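PDB 6ZS0: DMATS type aromatic prenyltransferase from Streptomyces coelicolor, which catalyses, as a 5-dimethylallyltryptophan synthase, the transfer of a dimethylallyl group to tryptophan, probably from dimethylallyl diphosphate to carbon 5 of the indole ring. Local coordinates for residues 111-114 against 115-119; 177-180 against 181-184; 7-10 against 11-15. All coordinates share one frame; numbering follows the deposited sequence.

Contact 1. Residues 111-114 against 115-119; sequences FTTD and ALDEL
Thr113 and Asp117 meet across the first turn of the short helix 114-117, on the outer, helical layer of the ABBA barrel. Thr113 is the N-cap residue. Its hydroxyl makes no capping bond; backbone bonds close the turn. Asp117 N donates to Thr113 O at 2.9 Å, with the donor in the carbonyl plane and an N-H...O angle of 162°. Glu118 N donates to Asp114 O at 3.0 Å, with the donor tilted from that plane.

The Asp117 side chain doubles back over the same Thr113 carbonyl. CB lies 3.5 Å from Thr113 O and also touches Asp114 O. CG comes closer, 3.3 Å from Thr113 O. This follows from its first torsion, chi1 -75°, which sets CG beside the backbone N that binds this oxygen. At the tip both carboxylate oxygens still lie by that carbonyl, as approaches and not bonds: OD1 is 3.7 Å and OD2 3.5 Å from Thr113 O. OD2 is also 3.9 Å from Thr113 OG1, a loose approach in which the two side chains cross obliquely. OD1 has a long, weak ion pair with Arg103 of helix 91-109.

Two carboxylates share this end of the helix, and some mutual repulsion is likely. Negative charge near a helix N-terminus is probably eased by the helix dipole. The apolar side of the turn faces inward: Ala115 packs on Leu193 of strand 191-195, and Leu116 on Val102 and Leu152. On the carboxylate side, Asp114 OD1 stands 4.6 Å from Asp117 OD2.

Contact 2. Residues 177-180 against 181-184; sequences QAFD and SLPQ
Ser181 folds back on Ala178 in a 3-10 turn. The turn lies in the loop between helix 162-175 and strand 191-195, at the surface of the ABBA barrel.

Ala178 O is gripped by two hydrogen bonds from the same residue. Ser181 N donates to Ala178 O at 2.8 Å from above the carbonyl plane. Ser181 OG donates to Ala178 O at 2.7 Å, in that plane and on a lone pair. The hydroxyl can do this because chi1, 73°, places OG between the backbone N and the carbonyl carbon. The two donors thus use different regions of one oxygen. OG also has a weak bond to the backbone oxygen of Glu266. With an alanine here, Ala178 O would probably keep just the backbone N-H of Ser181's position as its donor in this turn, and the weak bond to Glu266 O would go too. The next bond continues the turn: Leu182 N donates to Phe179 O at 3.2 Å, again from above the plane.

Apolar contact follows the same spacing. Leu182 CD1 meets Phe179 CD1 at 3.9 Å, approaching the ring obliquely. The two side chains cross at about a right angle. The ring also packs on Val166 of helix 162-175, and Leu182 on Val205 of strand 202-209.

Charge enters through Arg167, which forms a salt bridge with Asp180 OD1 and donates a hydrogen bond to Gln177 OE1.

A water spans the exit of the turn. It donates to Phe179 O at 2.8 Å and to Leu182 O at 2.9 Å.

Contact 3. Residues 7-10 against 11-15; sequences GSFT and GGQLR
Phe9 and Gln13 make an i to i+4 side-chain contact along helix 6-20, which packs against helix 25-39 and strand 64-70. The Gln13 amide meets the ring obliquely at one corner. Its CD, OE1 and NE2 all come 3.4 Å from Phe9 CE1, with ring and amide planes 54° apart. From there Gln13 OE1 lies toward Phe9 CD1 (3.7 Å) and Gln13 NE2 toward Phe9 CZ (3.7 Å). The ring reaches this position with CG anti to the backbone N (chi1 179°), while the Gln13 chain runs extended beyond CG.

Both ends of the amide are bonded outside the two segments. OE1 accepts from Ser345 OG, and NE2 donates to Leu312 O, which together fix the flip of the group.

Along the backbone, Gln13 N donates to Phe9 O at 3.1 Å, and Leu14 N to Thr10 O at 2.9 Å. Gly11 N and Gly12 N bond to Gly7 O and Ser8 O in the same pattern. The hydroxyl of Thr10 turns back to Leu6 O. Its methyl, CG2, lies 4.2 Å from Gln13 OE1.

This is a regular stretch of alpha-helix, with successive i+4 to i backbone bonds, in the outer helical layer of an ABBA barrel.

Overall arrangement
The three contacts are local turns that follow one another along the chain in the order 3, 1, 2. None touches another. Contacts 1 and 2 have centres 22 Å apart and nearest atoms about 12 Å apart. Strand 191-195 links their surroundings: contact 1 packs on it, and the loop of contact 2 leads into it. Contact 3 lies on the opposite side of the chain's centre from contact 2, with centres 39 Å apart; its centre is 30 Å from that of contact 1. All three sit about 18 to 22 Å from the chain's centre. In this family the substrates bind inside the barrel, so these outer turns are probably remote from the reaction chamber.

Contact 1. Residues 111-114 against 115-119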
ATOM      1  N   PHE A 111      10.837 -13.202  12.850  1.00 26.26           N
ATOM      2  CA  PHE A 111      11.485 -11.960  12.354  1.00 26.51           C
ATOM      3  C   PHE A 111      11.780 -11.070  13.568  1.00 27.19           C
ATOM      4  O   PHE A 111      11.179 -11.243  14.654  1.00 26.79           O
ATOM      5  CB  PHE A 111      10.681 -11.261  11.250  1.00 26.73           C
ATOM      6  CG  PHE A 111       9.276 -10.854  11.600  1.00 25.62           C
ATOM      7  CD1 PHE A 111       8.202 -11.629  11.207  1.00 25.33           C
ATOM      8  CD2 PHE A 111       9.026  -9.670  12.274  1.00 25.25           C
ATOM      9  CE1 PHE A 111       6.908 -11.261  11.520  1.00 24.43           C
ATOM     10  CE2 PHE A 111       7.725  -9.313  12.598  1.00 24.38           C
ATOM     11  CZ  PHE A 111       6.672 -10.109  12.221  1.00 24.18           C
ATOM     12  N   THR A 112      12.738 -10.174  13.422  1.00 29.06           N
ATOM     13  CA  THR A 112      13.192  -9.285  14.522  1.00 29.88           C
ATOM     14  C   THR A 112      12.262  -8.064  14.557  1.00 28.63           C
ATOM     15  O   THR A 112      11.925  -7.536  13.470  1.00 27.61           O
ATOM     16  CB  THR A 112      14.683  -8.965  14.358  1.00 32.08           C
ATOM     17  OG1 THR A 112      15.370 -10.165  14.749  1.00 34.63           O
ATOM     18  CG2 THR A 112      15.148  -7.785  15.182  1.00 32.56           C
ATOM     19  N   THR A 113      11.858  -7.648  15.750  1.00 27.75           N
ATOM     20  CA  THR A 113      10.949  -6.489  15.969  1.00 27.85           C
ATOM     21  C   THR A 113      11.660  -5.386  16.761  1.00 27.81           C
ATOM     22  O   THR A 113      10.975  -4.472  17.190  1.00 26.68           O
ATOM     23  CB  THR A 113       9.668  -6.922  16.691  1.00 28.43           C
ATOM     24  OG1 THR A 113      10.055  -7.545  17.919  1.00 29.43           O
ATOM     25  CG2 THR A 113       8.813  -7.856  15.859  1.00 28.85           C
ATOM     26  N   ASP A 114      12.975  -5.481  16.951  1.00 28.91           N
ATOM     27  CA  ASP A 114      13.771  -4.469  17.701  1.00 30.32           C
ATOM     28  C   ASP A 114      13.590  -3.091  17.054  1.00 28.79           C
ATOM     29  O   ASP A 114      13.458  -2.127  17.789  1.00 29.09           O
ATOM     30  CB  ASP A 114      15.263  -4.809  17.764  1.00 33.02           C
ATOM     31  CG  ASP A 114      15.612  -5.942  18.713  1.00 36.32           C
ATOM     32  OD1 ASP A 114      14.711  -6.398  19.477  1.00 37.28           O
ATOM     33  OD2 ASP A 114      16.787  -6.359  18.701  1.00 39.49           O
ATOM     34  N   ALA A 115      13.578  -3.006  15.727  1.00 26.47           N
ATOM     35  CA  ALA A 115      13.459  -1.724  14.998  1.00 25.73           C
ATOM     36  C   ALA A 115      12.066  -1.120  15.247  1.00 24.09           C
ATOM     37  O   ALA A 115      11.960   0.092  15.472  1.00 23.51           O
ATOM     38  CB  ALA A 115      13.730  -1.939  13.533  1.00 26.26           C
ATOM     39  N   LEU A 116      11.030  -1.935  15.256  1.00 22.54           N
ATOM     40  CA  LEU A 116       9.665  -1.450  15.564  1.00 21.71           C
ATOM     41  C   LEU A 116       9.633  -0.972  17.019  1.00 22.21           C
ATOM     42  O   LEU A 116       9.117   0.078  17.266  1.00 21.25           O
ATOM     43  CB  LEU A 116       8.664  -2.581  15.312  1.00 21.26           C
ATOM     44  CG  LEU A 116       7.217  -2.249  15.610  1.00 21.24           C
ATOM     45  CD1 LEU A 116       6.763  -1.003  14.859  1.00 21.17           C
ATOM     46  CD2 LEU A 116       6.320  -3.438  15.307  1.00 21.51           C
ATOM     47  N   ASP A 117      10.184  -1.761  17.941  1.00 23.00           N
ATOM     48  CA  ASP A 117      10.159  -1.451  19.391  1.00 24.34           C
ATOM     49  C   ASP A 117      10.816  -0.104  19.666  1.00 23.98           C
ATOM     50  O   ASP A 117      10.305   0.626  20.511  1.00 23.07           O
ATOM     51  CB  ASP A 117      10.830  -2.568  20.180  1.00 25.55           C
ATOM     52  CG  ASP A 117       9.982  -3.819  20.292  1.00 27.66           C
ATOM     53  OD1 ASP A 117       8.754  -3.742  20.038  1.00 28.69           O
ATOM     54  OD2 ASP A 117      10.549  -4.857  20.662  1.00 31.22           O
ATOM     55  N   GLU A 118      11.885   0.208  18.945  1.00 24.04           N
ATOM     56  CA  GLU A 118      12.620   1.491  19.018  1.00 25.82           C
ATOM     57  C   GLU A 118      11.693   2.678  18.733  1.00 24.48           C
ATOM     58  O   GLU A 118      12.049   3.774  19.174  1.00 25.09           O
ATOM     59  CB  GLU A 118      13.786   1.512  18.026  1.00 28.10           C
ATOM     60  CG  GLU A 118      14.948   0.679  18.454  1.00 31.07           C
ATOM     61  CD  GLU A 118      15.793   1.294  19.560  1.00 34.01           C
ATOM     62  OE1 GLU A 118      15.560   2.502  19.910  1.00 35.90           O
ATOM     63  OE2 GLU A 118      16.671   0.580  20.069  1.00 37.31           O
ATOM     64  N   LEU A 119      10.548   2.469  18.053  1.00 22.84           N
ATOM     65  CA  LEU A 119       9.680   3.574  17.538  1.00 22.86           C
ATOM     66  C   LEU A 119       8.349   3.688  18.276  1.00 21.78           C
ATOM     67  O   LEU A 119       7.649   4.682  18.021  1.00 21.73           O
ATOM     68  CB  LEU A 119       9.391   3.324  16.058  1.00 23.00           C
ATOM     69  CG  LEU A 119      10.605   3.303  15.141  1.00 23.74           C
ATOM     70  CD1 LEU A 119      10.160   3.242  13.699  1.00 24.35           C
ATOM     71  CD2 LEU A 119      11.514   4.489  15.372  1.00 24.68           C
TER

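Contact 2. Residues 177-180 against 181-184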
ATOM      1  N   GLN A 177      20.964  12.261  10.423  1.00 35.64           N
ATOM      2  CA  GLN A 177      20.108  13.383   9.948  1.00 35.84           C
ATOM      3  C   GLN A 177      19.620  13.109   8.509  1.00 33.31           C
ATOM      4  O   GLN A 177      19.460  14.072   7.753  1.00 33.49           O
ATOM      5  CB  GLN A 177      20.850  14.715  10.134  1.00 38.60           C
ATOM      6  CG  GLN A 177      21.080  15.095  11.604  1.00 40.25           C
ATOM      7  CD  GLN A 177      19.912  14.788  12.525  1.00 42.04           C
ATOM      8  OE1 GLN A 177      18.847  15.408  12.457  1.00 42.54           O
ATOM      9  NE2 GLN A 177      20.105  13.818  13.409  1.00 43.74           N
ATOM     10  N   ALA A 178      19.313  11.845   8.175  1.00 31.03           N
ATOM     11  CA  ALA A 178      18.710  11.416   6.882  1.00 29.47           C
ATOM     12  C   ALA A 178      17.479  12.284   6.542  1.00 27.83           C
ATOM     13  O   ALA A 178      17.200  12.540   5.344  1.00 27.58           O
ATOM     14  CB  ALA A 178      18.357   9.947   6.956  1.00 29.37           C
ATOM     15  N   PHE A 179      16.736  12.734   7.540  1.00 27.61           N
ATOM     16  CA  PHE A 179      15.556  13.606   7.328  1.00 27.97           C
ATOM     17  C   PHE A 179      15.886  14.719   6.332  1.00 28.34           C
ATOM     18  O   PHE A 179      15.032  15.059   5.488  1.00 26.76           O
ATOM     19  CB  PHE A 179      15.076  14.242   8.626  1.00 28.61           C
ATOM     20  CG  PHE A 179      13.874  15.110   8.399  1.00 28.27           C
ATOM     21  CD1 PHE A 179      12.617  14.541   8.273  1.00 28.24           C
ATOM     22  CD2 PHE A 179      14.014  16.479   8.225  1.00 29.05           C
ATOM     23  CE1 PHE A 179      11.510  15.341   8.038  1.00 27.88           C
ATOM     24  CE2 PHE A 179      12.909  17.275   7.975  1.00 29.41           C
ATOM     25  CZ  PHE A 179      11.661  16.702   7.872  1.00 28.67           C
ATOM     26  N   ASP A 180      17.085  15.291   6.441  1.00 29.98           N
ATOM     27  CA  ASP A 180      17.512  16.469   5.633  1.00 30.70           C
ATOM     28  C   ASP A 180      17.805  16.100   4.171  1.00 29.32           C
ATOM     29  O   ASP A 180      17.893  17.035   3.373  1.00 29.95           O
ATOM     30  CB  ASP A 180      18.679  17.180   6.318  1.00 32.70           C
ATOM     31  CG  ASP A 180      18.241  17.781   7.635  1.00 34.31           C
ATOM     32  OD1 ASP A 180      17.178  18.421   7.649  1.00 35.87           O
ATOM     33  OD2 ASP A 180      18.948  17.588   8.638  1.00 37.11           O
ATOM     34  N   SER A 181      17.885  14.817   3.816  1.00 28.04           N
ATOM     35  CA  SER A 181      18.044  14.332   2.418  1.00 28.07           C
ATOM     36  C   SER A 181      16.689  14.280   1.694  1.00 27.55           C
ATOM     37  O   SER A 181      16.688  14.111   0.467  1.00 28.13           O
ATOM     38  CB  SER A 181      18.701  12.984   2.377  1.00 28.82           C
ATOM     39  OG  SER A 181      17.794  11.980   2.819  1.00 28.80           O
ATOM     40  N   LEU A 182      15.578  14.389   2.419  1.00 26.59           N
ATOM     41  CA  LEU A 182      14.226  14.241   1.813  1.00 25.87           C
ATOM     42  C   LEU A 182      13.863  15.520   1.058  1.00 25.78           C
ATOM     43  O   LEU A 182      14.150  16.629   1.528  1.00 25.06           O
ATOM     44  CB  LEU A 182      13.186  13.937   2.886  1.00 25.42           C
ATOM     45  CG  LEU A 182      13.336  12.614   3.626  1.00 25.14           C
ATOM     46  CD1 LEU A 182      12.471  12.620   4.872  1.00 25.14           C
ATOM     47  CD2 LEU A 182      12.990  11.441   2.738  1.00 25.23           C
ATOM     48  N   PRO A 183      13.199  15.399  -0.116  1.00 24.61           N
ATOM     49  CA  PRO A 183      12.694  16.566  -0.828  1.00 24.44           C
ATOM     50  C   PRO A 183      11.541  17.233  -0.066  1.00 24.27           C
ATOM     51  O   PRO A 183      11.007  16.638   0.859  1.00 23.30           O
ATOM     52  CB  PRO A 183      12.219  15.985  -2.163  1.00 24.64           C
ATOM     53  CG  PRO A 183      11.804  14.577  -1.803  1.00 24.33           C
ATOM     54  CD  PRO A 183      12.851  14.138  -0.791  1.00 24.68           C
ATOM     55  N   GLN A 184      11.209  18.458  -0.456  1.00 24.59           N
ATOM     56  CA  GLN A 184      10.039  19.231   0.023  1.00 25.63           C
ATOM     57  C   GLN A 184       8.773  18.395  -0.245  1.00 24.39           C
ATOM     58  O   GLN A 184       8.662  17.780  -1.331  1.00 23.63           O
ATOM     59  CB  GLN A 184      10.013  20.605  -0.680  1.00 27.90           C
ATOM     60  CG  GLN A 184       8.977  21.621  -0.154  1.00 29.93           C
ATOM     61  CD  GLN A 184       9.153  23.046  -0.680  1.00 31.43           C
ATOM     62  OE1 GLN A 184       9.859  23.303  -1.667  1.00 34.27           O
ATOM     63  NE2 GLN A 184       8.496  23.998  -0.036  1.00 30.31           N
TER
HETATM   64  O   HOH W   1      13.796  17.277   4.334  1.00 27.94           O

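Contact 3. Residues 7-10 against 11-15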
ATOM      1  N   GLY A   7     -14.068 -11.577   6.110  1.00 15.53           N
ATOM      2  CA  GLY A   7     -13.077 -12.663   5.979  1.00 15.68           C
ATOM      3  C   GLY A   7     -13.314 -13.537   4.757  1.00 16.00           C
ATOM      4  O   GLY A   7     -12.352 -13.828   4.035  1.00 15.51           O
ATOM      5  N   SER A   8     -14.549 -13.971   4.505  1.00 16.16           N
ATOM      6  CA  SER A   8     -14.834 -14.882   3.375  1.00 16.62           C
ATOM      7  C   SER A   8     -14.600 -14.122   2.075  1.00 16.41           C
ATOM      8  O   SER A   8     -14.035 -14.695   1.123  1.00 17.23           O
ATOM      9  CB  SER A   8     -16.208 -15.485   3.446  1.00 16.93           C
ATOM     10  OG  SER A   8     -17.233 -14.541   3.176  1.00 17.45           O
ATOM     11  N   PHE A   9     -15.004 -12.859   2.012  1.00 16.05           N
ATOM     12  CA  PHE A   9     -14.953 -12.068   0.771  1.00 16.52           C
ATOM     13  C   PHE A   9     -13.496 -11.722   0.446  1.00 16.00           C
ATOM     14  O   PHE A   9     -13.042 -11.981  -0.690  1.00 16.34           O
ATOM     15  CB  PHE A   9     -15.827 -10.820   0.887  1.00 16.76           C
ATOM     16  CG  PHE A   9     -15.806  -9.958  -0.345  1.00 17.58           C
ATOM     17  CD1 PHE A   9     -14.901  -8.919  -0.471  1.00 17.97           C
ATOM     18  CD2 PHE A   9     -16.704 -10.175  -1.375  1.00 18.60           C
ATOM     19  CE1 PHE A   9     -14.890  -8.113  -1.605  1.00 18.46           C
ATOM     20  CE2 PHE A   9     -16.694  -9.363  -2.499  1.00 19.51           C
ATOM     21  CZ  PHE A   9     -15.790  -8.337  -2.615  1.00 19.43           C
ATOM     22  N   THR A  10     -12.760 -11.157   1.394  1.00 15.69           N
ATOM     23  CA  THR A  10     -11.345 -10.734   1.148  1.00 15.39           C
ATOM     24  C   THR A  10     -10.475 -11.978   1.014  1.00 15.82           C
ATOM     25  O   THR A  10      -9.500 -11.931   0.267  1.00 16.41           O
ATOM     26  CB  THR A  10     -10.830  -9.767   2.213  1.00 15.01           C
ATOM     27  OG1 THR A  10     -10.766 -10.398   3.501  1.00 14.82           O
ATOM     28  CG2 THR A  10     -11.648  -8.494   2.266  1.00 14.98           C
ATOM     29  N   GLY A  11     -10.854 -13.051   1.676  1.00 15.82           N
ATOM     30  CA  GLY A  11     -10.151 -14.350   1.580  1.00 16.54           C
ATOM     31  C   GLY A  11     -10.296 -14.947   0.212  1.00 17.30           C
ATOM     32  O   GLY A  11      -9.288 -15.435  -0.341  1.00 17.64           O
ATOM     33  N   GLY A  12     -11.500 -14.904  -0.353  1.00 17.65           N
ATOM     34  CA  GLY A  12     -11.771 -15.344  -1.718  1.00 18.37           C
ATOM     35  C   GLY A  12     -10.931 -14.547  -2.690  1.00 18.20           C
ATOM     36  O   GLY A  12     -10.325 -15.132  -3.595  1.00 18.74           O
ATOM     37  N   GLN A  13     -10.840 -13.230  -2.484  1.00 17.58           N
ATOM     38  CA  GLN A  13     -10.017 -12.359  -3.343  1.00 17.50           C
ATOM     39  C   GLN A  13      -8.550 -12.758  -3.208  1.00 17.65           C
ATOM     40  O   GLN A  13      -7.874 -12.820  -4.218  1.00 17.69           O
ATOM     41  CB  GLN A  13     -10.248 -10.891  -2.996  1.00 16.98           C
ATOM     42  CG  GLN A  13     -11.621 -10.392  -3.429  1.00 17.09           C
ATOM     43  CD  GLN A  13     -11.874  -8.971  -3.015  1.00 16.57           C
ATOM     44  OE1 GLN A  13     -11.531  -8.556  -1.905  1.00 16.32           O
ATOM     45  NE2 GLN A  13     -12.393  -8.190  -3.957  1.00 16.25           N
ATOM     46  N   LEU A  14      -8.062 -12.987  -1.988  1.00 18.02           N
ATOM     47  CA  LEU A  14      -6.643 -13.343  -1.767  1.00 18.10           C
ATOM     48  C   LEU A  14      -6.351 -14.640  -2.533  1.00 19.07           C
ATOM     49  O   LEU A  14      -5.323 -14.713  -3.208  1.00 19.40           O
ATOM     50  CB  LEU A  14      -6.355 -13.467  -0.272  1.00 18.05           C
ATOM     51  CG  LEU A  14      -4.896 -13.791   0.085  1.00 18.40           C
ATOM     52  CD1 LEU A  14      -4.532 -13.232   1.456  1.00 18.57           C
ATOM     53  CD2 LEU A  14      -4.624 -15.290   0.021  1.00 19.01           C
ATOM     54  N   ARG A  15      -7.242 -15.614  -2.443  1.00 19.95           N
ATOM     55  CA  ARG A  15      -7.045 -16.936  -3.072  1.00 21.72           C
ATOM     56  C   ARG A  15      -6.997 -16.797  -4.589  1.00 21.61           C
ATOM     57  O   ARG A  15      -6.075 -17.403  -5.214  1.00 22.10           O
ATOM     58  CB  ARG A  15      -8.151 -17.892  -2.651  1.00 23.39           C
ATOM     59  CG  ARG A  15      -8.066 -18.331  -1.202  1.00 24.90           C
ATOM     60  CD  ARG A  15      -9.271 -19.193  -0.871  1.00 26.95           C
ATOM     61  NE  ARG A  15      -9.309 -19.477   0.560  1.00 29.37           N
ATOM     62  CZ  ARG A  15      -8.640 -20.457   1.161  1.00 31.90           C
ATOM     63  NH1 ARG A  15      -8.750 -20.631   2.474  1.00 33.07           N
ATOM     64  NH2 ARG A  15      -7.883 -21.270   0.453  1.00 33.18           N
TER